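PDB 1G61: translation initiation factor 6 from Methanocaldococcus jannaschii, which binds the 50S ribosomal subunit and prevents it from joining the 30S subunit to form the 70S initiation complex. Local coordinates for residues V64-G69 against I111-K116. Sequence-based numbering, arbitrary orientation.
Sequences VANKYG and ILTNDK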
ATOM      1  N   VAL A  64      -6.824   0.560  -1.732  1.00  8.78           N
ATOM      2  CA  VAL A  64      -5.789  -0.228  -2.399  1.00  9.89           C
ATOM      3  C   VAL A  64      -5.715   0.171  -3.847  1.00  7.63           C
ATOM      4  O   VAL A  64      -6.772   0.450  -4.438  1.00  9.11           O
ATOM      5  CB  VAL A  64      -6.278  -1.704  -2.350  1.00 16.45           C
ATOM      6  CG1 VAL A  64      -5.482  -2.599  -3.205  1.00 14.72           C
ATOM      7  CG2 VAL A  64      -6.283  -2.185  -0.903  1.00 19.04           C
ATOM      8  N   ALA A  65      -4.528   0.164  -4.447  1.00  7.00           N
ATOM      9  CA  ALA A  65      -4.460   0.429  -5.870  1.00  7.10           C
ATOM     10  C   ALA A  65      -3.255  -0.247  -6.498  1.00  5.99           C
ATOM     11  O   ALA A  65      -2.273  -0.551  -5.808  1.00  7.75           O
ATOM     12  CB  ALA A  65      -4.389   1.928  -6.183  1.00  7.90           C
ATOM     13  N   ASN A  66      -3.382  -0.475  -7.794  1.00  7.11           N
ATOM     14  CA  ASN A  66      -2.200  -0.926  -8.553  1.00  6.43           C
ATOM     15  C   ASN A  66      -2.301  -0.239  -9.919  1.00  5.98           C
ATOM     16  O   ASN A  66      -3.033   0.761 -10.063  1.00  8.17           O
ATOM     17  CB  ASN A  66      -2.067  -2.436  -8.588  1.00  6.93           C
ATOM     18  CG  ASN A  66      -3.076  -3.156  -9.455  1.00  7.13           C
ATOM     19  OD1 ASN A  66      -3.995  -2.508 -10.006  1.00  6.72           O
ATOM     20  ND2 ASN A  66      -2.899  -4.482  -9.599  1.00  6.54           N
ATOM     21  N   LYS A  67      -1.557  -0.727 -10.918  1.00  6.73           N
ATOM     22  CA  LYS A  67      -1.607  -0.051 -12.244  1.00  6.40           C
ATOM     23  C   LYS A  67      -2.989  -0.158 -12.878  1.00  7.00           C
ATOM     24  O   LYS A  67      -3.354   0.694 -13.708  1.00  9.48           O
ATOM     25  CB  LYS A  67      -0.614  -0.697 -13.195  1.00  7.43           C
ATOM     26  CG  LYS A  67      -0.396   0.093 -14.489  1.00 10.24           C
ATOM     27  CD  LYS A  67       0.500  -0.703 -15.502  1.00 10.19           C
ATOM     28  CE  LYS A  67      -0.357  -1.662 -16.301  1.00 11.46           C
ATOM     29  NZ  LYS A  67       0.450  -2.544 -17.211  1.00  9.12           N
ATOM     30  N   TYR A  68      -3.738  -1.199 -12.524  1.00  6.61           N
ATOM     31  CA  TYR A  68      -4.995  -1.545 -13.201  1.00  6.99           C
ATOM     32  C   TYR A  68      -6.246  -1.087 -12.466  1.00  6.97           C
ATOM     33  O   TYR A  68      -7.254  -0.837 -13.151  1.00  7.76           O
ATOM     34  CB  TYR A  68      -5.070  -3.065 -13.371  1.00  6.90           C
ATOM     35  CG  TYR A  68      -3.978  -3.608 -14.293  1.00  6.93           C
ATOM     36  CD1 TYR A  68      -2.904  -4.358 -13.795  1.00  6.61           C
ATOM     37  CD2 TYR A  68      -4.027  -3.383 -15.660  1.00  7.63           C
ATOM     38  CE1 TYR A  68      -1.906  -4.873 -14.605  1.00  7.80           C
ATOM     39  CE2 TYR A  68      -3.029  -3.879 -16.483  1.00  8.89           C
ATOM     40  CZ  TYR A  68      -1.973  -4.613 -15.964  1.00  8.50           C
ATOM     41  OH  TYR A  68      -1.030  -5.089 -16.847  1.00  8.61           O
ATOM     42  N   GLY A  69      -6.199  -1.013 -11.133  1.00  6.76           N
ATOM     43  CA  GLY A  69      -7.441  -0.811 -10.416  1.00  6.14           C
ATOM     44  C   GLY A  69      -7.237  -0.006  -9.157  1.00  6.14           C
ATOM     45  O   GLY A  69      -6.108   0.123  -8.627  1.00  7.37           O
ATOM     46  N   ILE A 111      -5.674  -6.154   2.143  1.00  6.72           N
ATOM     47  CA  ILE A 111      -5.252  -6.537   0.794  1.00  6.38           C
ATOM     48  C   ILE A 111      -3.827  -6.042   0.567  1.00  6.84           C
ATOM     49  O   ILE A 111      -3.492  -4.897   0.955  1.00  8.15           O
ATOM     50  CB  ILE A 111      -6.202  -5.916  -0.247  1.00  7.00           C
ATOM     51  CG1 ILE A 111      -7.641  -6.413  -0.027  1.00  8.04           C
ATOM     52  CG2 ILE A 111      -5.711  -6.182  -1.675  1.00  7.79           C
ATOM     53  CD1 ILE A 111      -8.693  -5.664  -0.855  1.00  9.26           C
ATOM     54  N   LEU A 112      -3.042  -6.859  -0.093  1.00  6.62           N
ATOM     55  CA  LEU A 112      -1.653  -6.546  -0.404  1.00  6.35           C
ATOM     56  C   LEU A 112      -1.433  -6.831  -1.887  1.00  6.06           C
ATOM     57  O   LEU A 112      -1.565  -7.995  -2.260  1.00  8.19           O
ATOM     58  CB  LEU A 112      -0.758  -7.412   0.463  1.00  8.65           C
ATOM     59  CG  LEU A 112       0.743  -7.314   0.321  1.00  9.96           C
ATOM     60  CD1 LEU A 112       1.244  -5.978   0.867  1.00 11.75           C
ATOM     61  CD2 LEU A 112       1.389  -8.467   1.095  1.00 12.02           C
ATOM     62  N   THR A 113      -1.117  -5.843  -2.709  1.00  6.39           N
ATOM     63  CA  THR A 113      -1.058  -6.053  -4.155  1.00  5.86           C
ATOM     64  C   THR A 113       0.098  -5.321  -4.784  1.00  6.04           C
ATOM     65  O   THR A 113       0.441  -4.201  -4.383  1.00  6.97           O
ATOM     66  CB  THR A 113      -2.382  -5.631  -4.809  1.00  5.98           C
ATOM     67  OG1 THR A 113      -2.428  -6.124  -6.173  1.00  6.84           O
ATOM     68  CG2 THR A 113      -2.615  -4.106  -4.832  1.00  7.88           C
ATOM     69  N   ASN A 114       0.651  -5.948  -5.835  1.00  6.64           N
ATOM     70  CA  ASN A 114       1.470  -5.170  -6.770  1.00  5.64           C
ATOM     71  C   ASN A 114       0.785  -5.275  -8.138  1.00  5.80           C
ATOM     72  O   ASN A 114      -0.445  -5.535  -8.201  1.00  6.39           O
ATOM     73  CB  ASN A 114       2.938  -5.562  -6.771  1.00  6.27           C
ATOM     74  CG  ASN A 114       3.195  -6.989  -7.202  1.00  5.52           C
ATOM     75  OD1 ASN A 114       2.281  -7.686  -7.667  1.00  6.21           O
ATOM     76  ND2 ASN A 114       4.458  -7.431  -7.069  1.00  5.95           N
ATOM     77  N   ASP A 115       1.498  -5.111  -9.250  1.00  6.17           N
ATOM     78  CA  ASP A 115       0.878  -5.187 -10.578  1.00  6.44           C
ATOM     79  C   ASP A 115       0.890  -6.605 -11.134  1.00  6.94           C
ATOM     80  O   ASP A 115       0.496  -6.744 -12.305  1.00  7.80           O
ATOM     81  CB  ASP A 115       1.627  -4.255 -11.554  1.00  6.64           C
ATOM     82  CG  ASP A 115       1.453  -2.805 -11.151  1.00  7.26           C
ATOM     83  OD1 ASP A 115       0.548  -2.469 -10.367  1.00  9.87           O
ATOM     84  OD2 ASP A 115       2.258  -1.946 -11.569  1.00  7.43           O
ATOM     85  N   LYS A 116       1.311  -7.589 -10.338  1.00  6.88           N
ATOM     86  CA  LYS A 116       1.453  -8.971 -10.768  1.00  7.29           C
ATOM     87  C   LYS A 116       0.702  -9.952  -9.884  1.00  7.85           C
ATOM     88  O   LYS A 116       0.448 -11.069 -10.374  1.00  9.08           O
ATOM     89  CB  LYS A 116       2.962  -9.398 -10.851  1.00  7.31           C
ATOM     90  CG  LYS A 116       3.694  -8.555 -11.907  1.00  8.30           C
ATOM     91  CD  LYS A 116       5.191  -8.765 -11.924  1.00  7.57           C
ATOM     92  CE  LYS A 116       5.881  -8.002 -10.813  1.00  8.21           C
ATOM     93  NZ  LYS A 116       7.363  -8.229 -10.852  1.00  7.42           N
TER
HETATM   94  O   HOH W   1       0.115  -1.776  -5.964  1.00 13.89           O
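Asn66 reaches across to the backbone of Asn114, its ND2 giving a nearly straight hydrogen bond of 3.0 Å to Asn114 O (169° at the hydrogen). The acceptor lies in the amide plane of Asn66, and the same nitrogen also bonds Leu135 O. With chi1 at 72°, CG sits between the backbone N and the carbonyl carbon, from where ND2 faces the other loop and OD1 its own turn. OD1 takes Tyr68 N from above the carbonyl plane and, 2.9 Å away and nearly in line with C=O, Gly69 N. Gripped from both ends, the amide can hardly flip. An alanine here would probably leave Asn114 O without this link between the loops and set the 66-69 turn free to shift.

Further along, between strands 64-65 and 111-113, the buried side is close-packed. Val64 puts CG1 against Thr113 CG2 at 3.6 Å, while its CG2 meets Ile111 CB at 3.8 Å, the side chains crossing at about a right angle; Leu71 of strand 69-73 adjoins both Val64 and Ile111. A water within hydrogen-bonding distance of Ala65 O and Thr113 O sits between the strands, which do not pair directly.

Toward solvent one short bond carries the contact: Asp115 OD1, met from above the carboxylate plane, accepts Lys67 N at 2.8 Å, and OD2 is held by Asn158. Beyond it the fit is looser. The Lys67 chain bends at chi3, which turns CE aside, and NZ bonds Tyr68 OH, staying 6.0 Å from Asp115 OD2, whereas the Tyr68 ring offers Asp115 O an edge, through CE1.

Asn66 and Asn114 each close an Asx turn at the end of a short edge strand, in hairpins of two successive three-stranded sheets, an arrangement that joins neighbouring alpha-beta subdomains near the middle of the eIF-6 fold.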